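Local coordinates for protein L-Ala-D/L-Glu Epimerase (Escherichia coli, PDB 1JPD) that belongs to the mandelate racemase / muconate lactonizing enzyme group of the enolase superfamily, pairing an N-terminal domain with a TIM-barrel-like domain, at residues 90-95 against 249-254; 97-102 against 112-117; 180-185 against 227-232; 235-240 against 270-275; 281-286 against 313-318. All blocks are in the same frame, centred on the assembly; numbering follows the deposited sequence.

Interaction 1 of 5, residues 90-95 against 249-254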
# COMPACT_ATOMS: atom_id res chain seq x y z
N ALA A 90 10.16 -0.97 10.41
CA ALA A 90 10.29 -1.11 11.86
C ALA A 90 9.27 -0.25 12.58
O ALA A 90 8.47 -0.75 13.37
CB ALA A 90 11.71 -0.74 12.31
N ARG A 91 9.28 1.05 12.31
CA ARG A 91 8.33 1.92 12.98
C ARG A 91 6.90 1.50 12.68
O ARG A 91 6.02 1.65 13.52
CB ARG A 91 8.54 3.38 12.60
CG ARG A 91 7.78 4.34 13.51
CD ARG A 91 8.11 5.79 13.25
NE ARG A 91 7.44 6.32 12.06
CZ ARG A 91 7.61 7.55 11.59
NH1 ARG A 91 8.44 8.39 12.22
NH2 ARG A 91 6.96 7.96 10.51
N ASN A 92 6.66 0.97 11.48
CA ASN A 92 5.32 0.54 11.10
C ASN A 92 4.79 -0.55 12.02
O ASN A 92 3.65 -0.48 12.50
CB ASN A 92 5.29 0.07 9.65
CG ASN A 92 3.89 -0.25 9.17
OD1 ASN A 92 2.92 0.43 9.54
ND2 ASN A 92 3.76 -1.27 8.32
N ALA A 93 5.61 -1.57 12.29
CA ALA A 93 5.19 -2.65 13.17
C ALA A 93 4.88 -2.11 14.57
O ALA A 93 3.85 -2.45 15.16
CB ALA A 93 6.26 -3.71 13.25
N LEU A 94 5.76 -1.26 15.10
CA LEU A 94 5.53 -0.72 16.44
C LEU A 94 4.33 0.21 16.52
O LEU A 94 3.49 0.08 17.42
CB LEU A 94 6.78 0.02 16.92
CG LEU A 94 7.98 -0.91 17.10
CD1 LEU A 94 9.20 -0.11 17.52
CD2 LEU A 94 7.64 -1.98 18.11
N ASP A 95 4.23 1.13 15.57
CA ASP A 95 3.13 2.07 15.55
C ASP A 95 1.81 1.31 15.46
O ASP A 95 0.86 1.60 16.18
CB ASP A 95 3.28 3.04 14.36
CG ASP A 95 2.20 4.11 14.33
OD1 ASP A 95 1.17 3.91 13.67
OD2 ASP A 95 2.39 5.16 14.98
N ILE A 249 -0.27 5.82 -0.71
CA ILE A 249 0.11 5.67 0.70
C ILE A 249 0.24 4.20 1.12
O ILE A 249 -0.67 3.40 0.89
CB ILE A 249 -0.94 6.33 1.64
CG1 ILE A 249 -1.04 7.82 1.34
CG2 ILE A 249 -0.56 6.09 3.10
CD1 ILE A 249 -2.20 8.51 2.05
N LYS A 250 1.37 3.86 1.72
CA LYS A 250 1.63 2.50 2.22
C LYS A 250 2.24 2.64 3.60
O LYS A 250 3.21 3.38 3.79
CB LYS A 250 2.60 1.75 1.31
CG LYS A 250 2.01 1.37 -0.01
CD LYS A 250 2.97 0.52 -0.81
CE LYS A 250 2.38 0.21 -2.16
NZ LYS A 250 3.25 -0.69 -2.95
N LEU A 251 1.67 1.92 4.56
CA LEU A 251 2.15 1.99 5.94
C LEU A 251 3.63 1.66 6.12
O LEU A 251 4.29 2.25 6.98
CB LEU A 251 1.30 1.10 6.85
CG LEU A 251 -0.20 1.41 6.86
CD1 LEU A 251 -0.82 0.72 8.06
CD2 LEU A 251 -0.44 2.90 6.90
N ASP A 252 4.16 0.73 5.33
CA ASP A 252 5.58 0.38 5.43
C ASP A 252 6.46 1.56 5.01
O ASP A 252 7.60 1.68 5.47
CB ASP A 252 5.91 -0.84 4.56
CG ASP A 252 5.31 -2.13 5.10
OD1 ASP A 252 5.58 -2.49 6.27
OD2 ASP A 252 4.56 -2.81 4.36
N LYS A 253 5.96 2.42 4.13
CA LYS A 253 6.73 3.57 3.68
C LYS A 253 6.53 4.78 4.60
O LYS A 253 7.46 5.54 4.84
CB LYS A 253 6.35 3.96 2.24
CG LYS A 253 6.65 2.90 1.17
CD LYS A 253 6.30 3.40 -0.24
CE LYS A 253 4.81 3.71 -0.36
NZ LYS A 253 4.43 4.28 -1.70
N THR A 254 5.31 4.96 5.12
CA THR A 254 5.03 6.08 6.02
C THR A 254 5.53 5.75 7.42
O THR A 254 5.67 6.63 8.27
CB THR A 254 3.51 6.38 6.16
OG1 THR A 254 2.86 5.22 6.70
CG2 THR A 254 2.89 6.75 4.82

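Interaction 2 of 5, residues 97-102 against 112-117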
# COMPACT_ATOMS: atom_id res chain seq x y z
N ALA A 97 1.33 -1.86 16.29
CA ALA A 97 1.16 -2.65 17.50
C ALA A 97 0.58 -1.76 18.61
O ALA A 97 -0.27 -2.21 19.38
CB ALA A 97 2.48 -3.24 17.94
N LEU A 98 1.03 -0.52 18.70
CA LEU A 98 0.53 0.41 19.71
C LEU A 98 -0.94 0.77 19.46
O LEU A 98 -1.71 0.91 20.41
CB LEU A 98 1.37 1.69 19.74
CG LEU A 98 2.81 1.57 20.23
CD1 LEU A 98 3.50 2.93 20.15
CD2 LEU A 98 2.83 1.05 21.66
N TRP A 99 -1.32 0.94 18.20
CA TRP A 99 -2.71 1.27 17.86
C TRP A 99 -3.63 0.11 18.23
O TRP A 99 -4.73 0.31 18.74
CB TRP A 99 -2.88 1.53 16.36
CG TRP A 99 -2.58 2.93 15.91
CD1 TRP A 99 -1.44 3.36 15.27
CD2 TRP A 99 -3.42 4.07 16.04
NE1 TRP A 99 -1.53 4.70 15.00
CE2 TRP A 99 -2.74 5.17 15.46
CE3 TRP A 99 -4.69 4.28 16.59
CZ2 TRP A 99 -3.28 6.45 15.42
CZ3 TRP A 99 -5.22 5.56 16.55
CH2 TRP A 99 -4.52 6.63 15.97
N ASP A 100 -3.17 -1.11 17.95
CA ASP A 100 -3.94 -2.31 18.24
C ASP A 100 -4.17 -2.39 19.74
O ASP A 100 -5.27 -2.69 20.19
CB ASP A 100 -3.17 -3.54 17.78
CG ASP A 100 -4.05 -4.76 17.65
OD1 ASP A 100 -3.56 -5.87 17.93
OD2 ASP A 100 -5.23 -4.60 17.25
N LEU A 101 -3.11 -2.12 20.50
CA LEU A 101 -3.15 -2.14 21.95
C LEU A 101 -4.06 -1.04 22.50
O LEU A 101 -4.82 -1.26 23.44
CB LEU A 101 -1.75 -1.96 22.52
CG LEU A 101 -1.64 -1.90 24.05
CD1 LEU A 101 -2.00 -3.25 24.66
CD2 LEU A 101 -0.22 -1.50 24.41
N ALA A 102 -3.97 0.15 21.91
CA ALA A 102 -4.79 1.26 22.37
C ALA A 102 -6.29 1.04 22.09
O ALA A 102 -7.14 1.62 22.77
CB ALA A 102 -4.32 2.56 21.72
N ASP A 112 -13.40 2.27 15.19
CA ASP A 112 -14.14 3.06 16.16
C ASP A 112 -13.23 3.93 17.02
O ASP A 112 -13.60 5.05 17.39
CB ASP A 112 -15.00 2.16 17.05
CG ASP A 112 -16.15 1.53 16.29
OD1 ASP A 112 -16.84 2.26 15.54
OD2 ASP A 112 -16.38 0.31 16.43
N LEU A 113 -12.05 3.43 17.34
CA LEU A 113 -11.11 4.21 18.14
C LEU A 113 -10.84 5.51 17.38
O LEU A 113 -10.90 6.59 17.95
CB LEU A 113 -9.81 3.43 18.35
CG LEU A 113 -8.73 4.08 19.20
CD1 LEU A 113 -9.26 4.34 20.60
CD2 LEU A 113 -7.51 3.18 19.26
N ILE A 114 -10.54 5.38 16.09
CA ILE A 114 -10.27 6.55 15.26
C ILE A 114 -11.56 7.34 15.13
O ILE A 114 -11.56 8.57 15.18
CB ILE A 114 -9.82 6.16 13.84
CG1 ILE A 114 -8.64 5.19 13.90
CG2 ILE A 114 -9.45 7.42 13.05
CD1 ILE A 114 -7.40 5.81 14.42
N GLY A 115 -12.66 6.62 14.94
CA GLY A 115 -13.95 7.26 14.80
C GLY A 115 -14.38 7.41 13.35
O GLY A 115 -15.10 8.35 13.01
N ILE A 116 -13.94 6.49 12.49
CA ILE A 116 -14.32 6.53 11.08
C ILE A 116 -15.20 5.33 10.78
O ILE A 116 -15.19 4.34 11.52
CB ILE A 116 -13.07 6.51 10.15
CG1 ILE A 116 -12.23 5.27 10.40
CG2 ILE A 116 -12.23 7.75 10.38
CD1 ILE A 116 -12.79 4.02 9.77
N THR A 117 -15.98 5.40 9.71
CA THR A 117 -16.86 4.30 9.36
C THR A 117 -16.34 3.51 8.18
O THR A 117 -16.01 4.07 7.13
CB THR A 117 -18.28 4.79 9.03
OG1 THR A 117 -18.82 5.50 10.16
CG2 THR A 117 -19.20 3.61 8.69

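Interaction 3 of 5, residues 180-185 against 227-232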
# COMPACT_ATOMS: atom_id res chain seq x y z
N ALA A 180 3.13 1.28 -14.24
CA ALA A 180 4.27 1.13 -15.14
C ALA A 180 5.51 0.76 -14.32
O ALA A 180 6.58 0.49 -14.87
CB ALA A 180 4.50 2.41 -15.93
N ASN A 181 5.35 0.77 -13.01
CA ASN A 181 6.40 0.39 -12.07
C ASN A 181 7.84 0.84 -12.42
O ASN A 181 8.75 0.01 -12.49
CB ASN A 181 6.34 -1.14 -11.92
CG ASN A 181 7.12 -1.64 -10.71
OD1 ASN A 181 7.78 -2.67 -10.79
ND2 ASN A 181 7.02 -0.91 -9.58
N GLU A 182 8.03 2.14 -12.62
CA GLU A 182 9.35 2.69 -12.94
C GLU A 182 10.05 2.17 -14.21
O GLU A 182 11.25 2.36 -14.37
CB GLU A 182 10.30 2.49 -11.75
CG GLU A 182 9.87 3.18 -10.48
CD GLU A 182 10.89 3.08 -9.36
OE1 GLU A 182 11.12 1.96 -8.84
OE2 GLU A 182 11.48 4.12 -8.99
N SER A 183 9.31 1.55 -15.12
CA SER A 183 9.95 1.01 -16.33
C SER A 183 9.88 1.92 -17.56
O SER A 183 10.55 1.65 -18.56
CB SER A 183 9.35 -0.35 -16.67
OG SER A 183 7.99 -0.23 -17.04
N TRP A 184 9.09 2.99 -17.49
CA TRP A 184 8.96 3.89 -18.63
C TRP A 184 10.04 4.96 -18.66
O TRP A 184 10.77 5.14 -17.68
CB TRP A 184 7.58 4.55 -18.61
CG TRP A 184 6.46 3.61 -18.97
CD1 TRP A 184 6.53 2.24 -19.07
CD2 TRP A 184 5.10 3.96 -19.24
NE1 TRP A 184 5.29 1.73 -19.38
CE2 TRP A 184 4.40 2.75 -19.49
CE3 TRP A 184 4.40 5.17 -19.30
CZ2 TRP A 184 3.03 2.73 -19.78
CZ3 TRP A 184 3.04 5.15 -19.59
CH2 TRP A 184 2.37 3.93 -19.83
N ARG A 185 10.15 5.67 -19.77
CA ARG A 185 11.16 6.72 -19.90
C ARG A 185 10.59 8.07 -20.30
O ARG A 185 9.44 8.17 -20.75
CB ARG A 185 12.25 6.28 -20.89
CG ARG A 185 13.09 5.10 -20.39
CD ARG A 185 13.94 5.47 -19.16
NE ARG A 185 14.67 4.31 -18.63
CZ ARG A 185 14.22 3.50 -17.67
NH1 ARG A 185 13.03 3.70 -17.12
NH2 ARG A 185 14.94 2.45 -17.29
N ALA A 227 2.22 8.86 -7.54
CA ALA A 227 3.54 8.61 -6.99
C ALA A 227 3.46 7.39 -6.09
O ALA A 227 2.54 7.26 -5.28
CB ALA A 227 4.01 9.82 -6.18
N ASP A 228 4.43 6.48 -6.25
CA ASP A 228 4.49 5.27 -5.44
C ASP A 228 5.85 5.24 -4.75
O ASP A 228 5.95 5.61 -3.58
CB ASP A 228 4.34 4.03 -6.33
CG ASP A 228 4.21 2.75 -5.52
OD1 ASP A 228 4.22 2.81 -4.27
OD2 ASP A 228 4.09 1.67 -6.15
N GLU A 229 6.89 4.82 -5.46
CA GLU A 229 8.22 4.79 -4.87
C GLU A 229 8.66 6.20 -4.50
O GLU A 229 9.43 6.38 -3.57
CB GLU A 229 9.24 4.14 -5.82
CG GLU A 229 9.15 2.61 -5.91
CD GLU A 229 8.01 2.13 -6.81
OE1 GLU A 229 7.07 2.92 -7.08
OE2 GLU A 229 8.04 0.96 -7.25
N SER A 230 8.16 7.20 -5.22
CA SER A 230 8.53 8.59 -4.94
C SER A 230 7.85 9.19 -3.73
O SER A 230 8.20 10.28 -3.30
CB SER A 230 8.25 9.48 -6.15
OG SER A 230 8.99 9.05 -7.28
N CYS A 231 6.87 8.49 -3.17
CA CYS A 231 6.15 8.99 -2.00
C CYS A 231 6.28 8.14 -0.74
O CYS A 231 5.79 7.01 -0.71
CB CYS A 231 4.67 9.13 -2.32
SG CYS A 231 3.69 9.47 -0.86
N HIS A 232 6.92 8.68 0.30
CA HIS A 232 7.07 7.95 1.57
C HIS A 232 6.28 8.60 2.69
O HIS A 232 5.40 7.98 3.30
CB HIS A 232 8.52 7.90 2.05
CG HIS A 232 9.48 7.33 1.06
ND1 HIS A 232 10.68 6.77 1.45
CD2 HIS A 232 9.46 7.28 -0.29
CE1 HIS A 232 11.36 6.41 0.38
NE2 HIS A 232 10.65 6.71 -0.69
O HOH W 1 4.74 1.37 -8.60

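Interaction 4 of 5, residues 235-240 against 270-275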
# COMPACT_ATOMS: atom_id res chain seq x y z
N SER A 235 7.16 14.54 4.09
CA SER A 235 8.42 15.15 3.72
C SER A 235 8.67 15.24 2.21
O SER A 235 9.37 16.14 1.74
CB SER A 235 9.55 14.38 4.41
OG SER A 235 10.83 14.85 4.04
N ASN A 236 8.11 14.31 1.43
CA ASN A 236 8.30 14.33 -0.02
C ASN A 236 7.26 15.19 -0.74
O ASN A 236 7.43 15.53 -1.92
CB ASN A 236 8.26 12.90 -0.60
CG ASN A 236 9.10 11.90 0.20
OD1 ASN A 236 8.61 11.25 1.12
ND2 ASN A 236 10.38 11.77 -0.16
N LEU A 237 6.18 15.55 -0.05
CA LEU A 237 5.12 16.34 -0.67
C LEU A 237 5.57 17.56 -1.48
O LEU A 237 4.98 17.88 -2.51
CB LEU A 237 4.10 16.77 0.39
CG LEU A 237 3.20 15.62 0.83
CD1 LEU A 237 2.23 16.07 1.91
CD2 LEU A 237 2.46 15.09 -0.38
N LYS A 238 6.61 18.24 -1.02
CA LYS A 238 7.11 19.40 -1.73
C LYS A 238 7.64 18.98 -3.09
O LYS A 238 7.26 19.54 -4.12
CB LYS A 238 8.24 20.06 -0.94
CG LYS A 238 9.00 21.10 -1.74
CD LYS A 238 10.39 21.28 -1.16
CE LYS A 238 11.18 22.30 -1.94
NZ LYS A 238 12.55 22.38 -1.40
N ALA A 239 8.54 18.00 -3.08
CA ALA A 239 9.14 17.49 -4.31
C ALA A 239 8.08 16.99 -5.28
O ALA A 239 8.16 17.25 -6.48
CB ALA A 239 10.12 16.36 -3.98
N LEU A 240 7.08 16.29 -4.76
CA LEU A 240 6.02 15.74 -5.59
C LEU A 240 5.14 16.79 -6.27
O LEU A 240 4.65 16.57 -7.38
CB LEU A 240 5.15 14.78 -4.78
CG LEU A 240 5.83 13.57 -4.12
CD1 LEU A 240 4.77 12.72 -3.44
CD2 LEU A 240 6.58 12.75 -5.17
N GLN A 270 -2.94 19.85 0.09
CA GLN A 270 -2.12 20.40 -0.98
C GLN A 270 -2.63 20.06 -2.37
O GLN A 270 -1.94 20.29 -3.37
CB GLN A 270 -0.67 19.94 -0.84
CG GLN A 270 0.02 20.55 0.35
CD GLN A 270 1.51 20.30 0.36
OE1 GLN A 270 2.19 20.51 -0.64
NE2 GLN A 270 2.03 19.85 1.50
N GLY A 271 -3.84 19.52 -2.45
CA GLY A 271 -4.44 19.21 -3.74
C GLY A 271 -4.18 17.85 -4.33
O GLY A 271 -4.54 17.59 -5.48
N PHE A 272 -3.55 16.96 -3.56
CA PHE A 272 -3.27 15.62 -4.06
C PHE A 272 -4.44 14.69 -3.82
O PHE A 272 -5.16 14.82 -2.83
CB PHE A 272 -2.04 15.02 -3.35
CG PHE A 272 -0.74 15.72 -3.64
CD1 PHE A 272 -0.28 16.73 -2.80
CD2 PHE A 272 0.05 15.33 -4.71
CE1 PHE A 272 0.96 17.33 -3.03
CE2 PHE A 272 1.28 15.93 -4.95
CZ PHE A 272 1.74 16.93 -4.10
N SER A 273 -4.64 13.75 -4.74
CA SER A 273 -5.69 12.74 -4.57
C SER A 273 -4.97 11.59 -3.88
O SER A 273 -3.74 11.49 -3.94
CB SER A 273 -6.27 12.31 -5.93
OG SER A 273 -5.26 12.17 -6.92
N LEU A 274 -5.70 10.71 -3.20
CA LEU A 274 -5.05 9.63 -2.48
C LEU A 274 -5.37 8.23 -2.97
O LEU A 274 -6.42 7.98 -3.56
CB LEU A 274 -5.40 9.69 -0.99
CG LEU A 274 -5.24 11.00 -0.22
CD1 LEU A 274 -5.58 10.75 1.24
CD2 LEU A 274 -3.83 11.54 -0.37
N MET A 275 -4.45 7.32 -2.71
CA MET A 275 -4.61 5.92 -3.05
C MET A 275 -4.03 5.17 -1.86
O MET A 275 -3.09 5.64 -1.23
CB MET A 275 -3.82 5.59 -4.31
CG MET A 275 -4.02 4.17 -4.75
SD MET A 275 -2.96 3.71 -6.12
CE MET A 275 -3.18 1.96 -6.08

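Interaction 5 of 5, residues 281-286 against 313-318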
# COMPACT_ATOMS: atom_id res chain seq x y z
N CYS A 281 1.61 -9.16 2.44
CA CYS A 281 1.42 -9.23 3.89
C CYS A 281 0.26 -10.14 4.28
O CYS A 281 -0.39 -10.72 3.42
CB CYS A 281 1.13 -7.81 4.40
SG CYS A 281 -0.36 -7.08 3.61
N THR A 282 0.01 -10.26 5.58
CA THR A 282 -1.11 -11.07 6.06
C THR A 282 -2.24 -10.08 6.34
O THR A 282 -2.03 -8.86 6.27
CB THR A 282 -0.80 -11.81 7.38
OG1 THR A 282 -0.81 -10.88 8.46
CG2 THR A 282 0.55 -12.50 7.30
N SER A 283 -3.42 -10.59 6.66
CA SER A 283 -4.56 -9.72 6.94
C SER A 283 -4.26 -8.68 8.02
O SER A 283 -4.84 -7.60 8.02
CB SER A 283 -5.78 -10.54 7.35
OG SER A 283 -6.25 -11.32 6.26
N ARG A 284 -3.33 -9.01 8.92
CA ARG A 284 -2.97 -8.09 9.99
C ARG A 284 -2.58 -6.72 9.48
O ARG A 284 -2.96 -5.70 10.06
CB ARG A 284 -1.83 -8.68 10.83
CG ARG A 284 -2.27 -9.76 11.83
CD ARG A 284 -1.10 -10.29 12.64
NE ARG A 284 -0.05 -10.79 11.75
CZ ARG A 284 0.70 -11.85 11.99
NH1 ARG A 284 0.54 -12.54 13.11
NH2 ARG A 284 1.60 -12.24 11.09
N ALA A 285 -1.82 -6.68 8.39
CA ALA A 285 -1.38 -5.41 7.83
C ALA A 285 -2.49 -4.65 7.12
O ALA A 285 -2.52 -3.42 7.14
CB ALA A 285 -0.20 -5.64 6.88
N ILE A 286 -3.41 -5.37 6.47
CA ILE A 286 -4.50 -4.71 5.78
C ILE A 286 -5.41 -4.07 6.83
O ILE A 286 -5.75 -2.89 6.72
CB ILE A 286 -5.31 -5.71 4.92
CG1 ILE A 286 -4.37 -6.43 3.95
CG2 ILE A 286 -6.35 -4.96 4.11
CD1 ILE A 286 -3.57 -5.48 3.05
N PRO A 313 -8.09 -15.76 12.30
CA PRO A 313 -8.95 -15.56 11.13
C PRO A 313 -8.36 -14.56 10.15
O PRO A 313 -7.51 -13.74 10.51
CB PRO A 313 -10.24 -15.04 11.75
CG PRO A 313 -9.71 -14.14 12.82
CD PRO A 313 -8.62 -15.00 13.45
N ALA A 314 -8.83 -14.62 8.91
CA ALA A 314 -8.35 -13.73 7.87
C ALA A 314 -9.49 -12.89 7.33
O ALA A 314 -10.66 -13.16 7.59
CB ALA A 314 -7.75 -14.55 6.75
N LEU A 315 -9.14 -11.85 6.58
CA LEU A 315 -10.13 -10.98 5.97
C LEU A 315 -10.68 -11.71 4.76
O LEU A 315 -9.95 -12.47 4.10
CB LEU A 315 -9.50 -9.66 5.52
CG LEU A 315 -9.03 -8.70 6.61
CD1 LEU A 315 -8.27 -7.55 5.96
CD2 LEU A 315 -10.22 -8.18 7.40
N GLN A 316 -11.95 -11.50 4.45
CA GLN A 316 -12.55 -12.18 3.31
C GLN A 316 -12.44 -11.42 2.00
O GLN A 316 -12.98 -10.32 1.84
CB GLN A 316 -14.01 -12.52 3.63
CG GLN A 316 -14.13 -13.57 4.74
CD GLN A 316 -13.28 -14.81 4.46
OE1 GLN A 316 -13.55 -15.57 3.52
NE2 GLN A 316 -12.23 -15.01 5.27
N PHE A 317 -11.73 -12.03 1.06
CA PHE A 317 -11.51 -11.47 -0.27
C PHE A 317 -12.14 -12.33 -1.36
O PHE A 317 -11.98 -13.55 -1.37
CB PHE A 317 -10.01 -11.39 -0.60
CG PHE A 317 -9.24 -10.36 0.17
CD1 PHE A 317 -8.53 -10.71 1.31
CD2 PHE A 317 -9.15 -9.05 -0.31
CE1 PHE A 317 -7.74 -9.77 1.97
CE2 PHE A 317 -8.36 -8.11 0.34
CZ PHE A 317 -7.65 -8.47 1.48
N THR A 318 -12.84 -11.67 -2.29
CA THR A 318 -13.43 -12.34 -3.45
C THR A 318 -12.85 -11.52 -4.60
O THR A 318 -12.42 -10.39 -4.39
CB THR A 318 -14.97 -12.26 -3.48
OG1 THR A 318 -15.39 -10.90 -3.60
CG2 THR A 318 -15.55 -12.87 -2.21

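Interaction 1 of 5, residues 90-95 against 249-254
R91 and N92 of helix 89-104 make a buried polar contact with L251, D252 and T254 of the short helix 251-254, at the seam where the N-terminal domain of an enolase-superfamily protein meets its TIM-barrel-like domain. The second helix begins directly after barrel strand 246-249, and the backbones close to 5.7 Å between N92 CA and D252 CA. N92 stands at the centre. Its CG lies anti to the backbone N (chi1 -174°), which sends the amide straight at the helical turn and about at right angles to the side chain of L251, whose CB lies beside OD1. The other end of the amide is the donor: ND2 bonds to D252 OD1 at 3.0 Å, arriving from above the carboxylate, whose plane is turned 87° from that of the amide. T49 N also donates to this OD1, giving the oxygen two donors. R91 works farther along, at the closing end of helix 251-254. Its NE is hydrogen-bonded to G255 O, while T254 OG1 turns away to G256 O. A bend at chi3 (77°) swings the guanidinium edge-on to the backbone, and NH2 donates to T254 O at 2.9 Å, lying within the carbonyl plane.

Interaction 2 of 5, residues 97-102 against 112-117
L113 is the bump of this contact, and the groove that receives it lies between W99 and A102, one turn apart on helix 89-104. The isobutyl group starts with CG anti to the backbone N (chi1 -178°), and its CD2 enters the groove deepest. On one flank CD2 meets the rim of the indole, 4.0 Å from W99 CE3 and close to the ring plane. On the other it lies 4.1 Å from A102 CB, and the floor is backbone: A102 C is 3.8 Å from CD2, and W99 O is also near. The sister methyl CD1 rides higher, beside A102 O. The two elements are successive helices of the N-terminal domain, 89-104 and 110-114, joined by a short loop, and the second ends in a Schellman motif with G115 at its positive-phi position. Just before that glycine, I114 crosses W99 at about a right angle, its CD1 set obliquely to the six-membered ring; the separation there is doubtful in the model. The indole has partners beyond this groove: NE1 is hydrogen-bonded to T258 OG1 of the barrel domain, and the ring makes a cation-pi contact with R78.

Interaction 3 of 5, residues 180-185 against 227-232
E182 and E229 lay their carboxylates one over the other, the planes 32° apart, in a contact between two loops of the TIM-barrel-like domain. The E182 chain runs out extended and crosses that of E229, with OE1 3.6 Å from E229 CG. E229 is instead bent at chi2 (79°), which carries its carboxylate toward the N181 amide. Two like charges therefore come close, E182 OE1 to E229 OE2 at 3.6 Å, but each oxygen of E182 has a partner: R53 NE makes a salt bridge to OE1 and A210 N donates to OE2. This would be expected to ease the repulsion. N181 crosses E229 at about a right angle, its amide inclined 37° to the carboxylate, with ND2 3.2 Å from E229 OE2. The same nitrogen bonds weakly to a water that lies 2.6 Å from D228 OD2. Both loops are tightly turned: A180 to S183 forms a type I' turn whose A180 O accepts from S183 N and OG, and D228 to C231 forms a type I turn. The two loops leave the C-terminal ends of strands 175-179 and 225-227, which flank strand 203-205 in the barrel, and lead on to helices 189-198 and 237-240, and Y54 of the N-terminal domain stacks on H232 of the second loop.

Interaction 4 of 5, residues 235-240 against 270-275
F272 and L237 form the heart of an apolar contact in which a phenyl ring is wedged against one side of a short helix. L237 CD2 sits over the ring face, 4.2 Å from the F272 centroid and 27° off the normal, a CH-pi contact; the two side chains slide past each other in opposite directions. One turn later L240 meets the ring in another way. Its CB is 4.0 Å from F272 CE2, and its carbonyl carbon lies near the ring plane, at the edge. The ring thus also reaches the backbone, with F272 CZ 3.7 Å from L237 O. Q270 adds a polar flank: its extended chain crosses L237 obliquely and lays NE2 alongside CD1 at 3.8 Å, while the hydrogen-bonding partner of that nitrogen is E266 OE2.

The second shell fixes these groups. K241, next after L240, donates through NZ to Q270 O and makes a cation-pi contact with F272, so the residue that follows 235-240 grips 270-275 at two points. Helix 257-269 ends in a Schellman motif with G271 at the positive-phi position, and the reversal delivers F272 toward L237. L237 also rests on L263 of that helix, and L240 on V247. In the barrel, strand 246-249, helix 257-269 and strand 273-276 make a right-handed beta-alpha-beta crossover, and helix 237-240, on the connection from strand 225-227 to strand 246-249, packs beside its end.

Interaction 5 of 5, residues 281-286 against 313-318
S283, in the first turn of helix 283-289, faces A314 with 5.6 Å between their CA atoms, where the chain runs on from P313, preceded by a cis peptide, toward edge strand 316-318. The contact lies in the C-terminal part of the chain of this enolase-superfamily fold: strand 316-318 pairs with strand 321-323, which in turn runs antiparallel beside barrel strand 121-128. The helix start is set by T282 at the N-cap, whose OG1 accepts from R284 N at 3.2 Å. T282 OG1 is also bonded to E47, and R284 forms salt bridges to E47 and E12, so this helix end is fastened to the N-terminal domain too. One turn on, the contact is apolar. L315 slants over I286 and lays CD1 against the branch point, 3.6 Å from I286 CB and 3.7 Å from I286 CG2, while its CG lies 3.8 Å from S283 CB. L322 of the neighbouring strand touches both I286 and L315. The chi1 of S283 (-67°) turns its OG toward the 314-315 peptide, and the hydroxyl is also hydrogen-bonded to D310 OD2. Across the contact it is the acceptor of a nearly straight bond, L315 N to S283 OG at 3.0 Å and 176°.

Overall arrangement
Interactions 1 and 4 are buried, interactions 3 and 5 partly so, and interaction 2 lies on the surface, centred about 19 Å from the chain centre. Helix 89-104 serves both 1 and 2: its earlier part bonds to the barrel domain through polar side chains, its later part holds a neighbouring helix by apolar packing alone. The other three lie in the C-terminal part of the chain, with charged side chains in 3, an aromatic wedge in 4 and a serine-backbone bond beside leucine packing in 5. Direct contacts tie 1, 3 and 4 together (K253 with D228, L240 with C231, and a probable I249-M275 hydrogen bond), while 5 touches none of the other four.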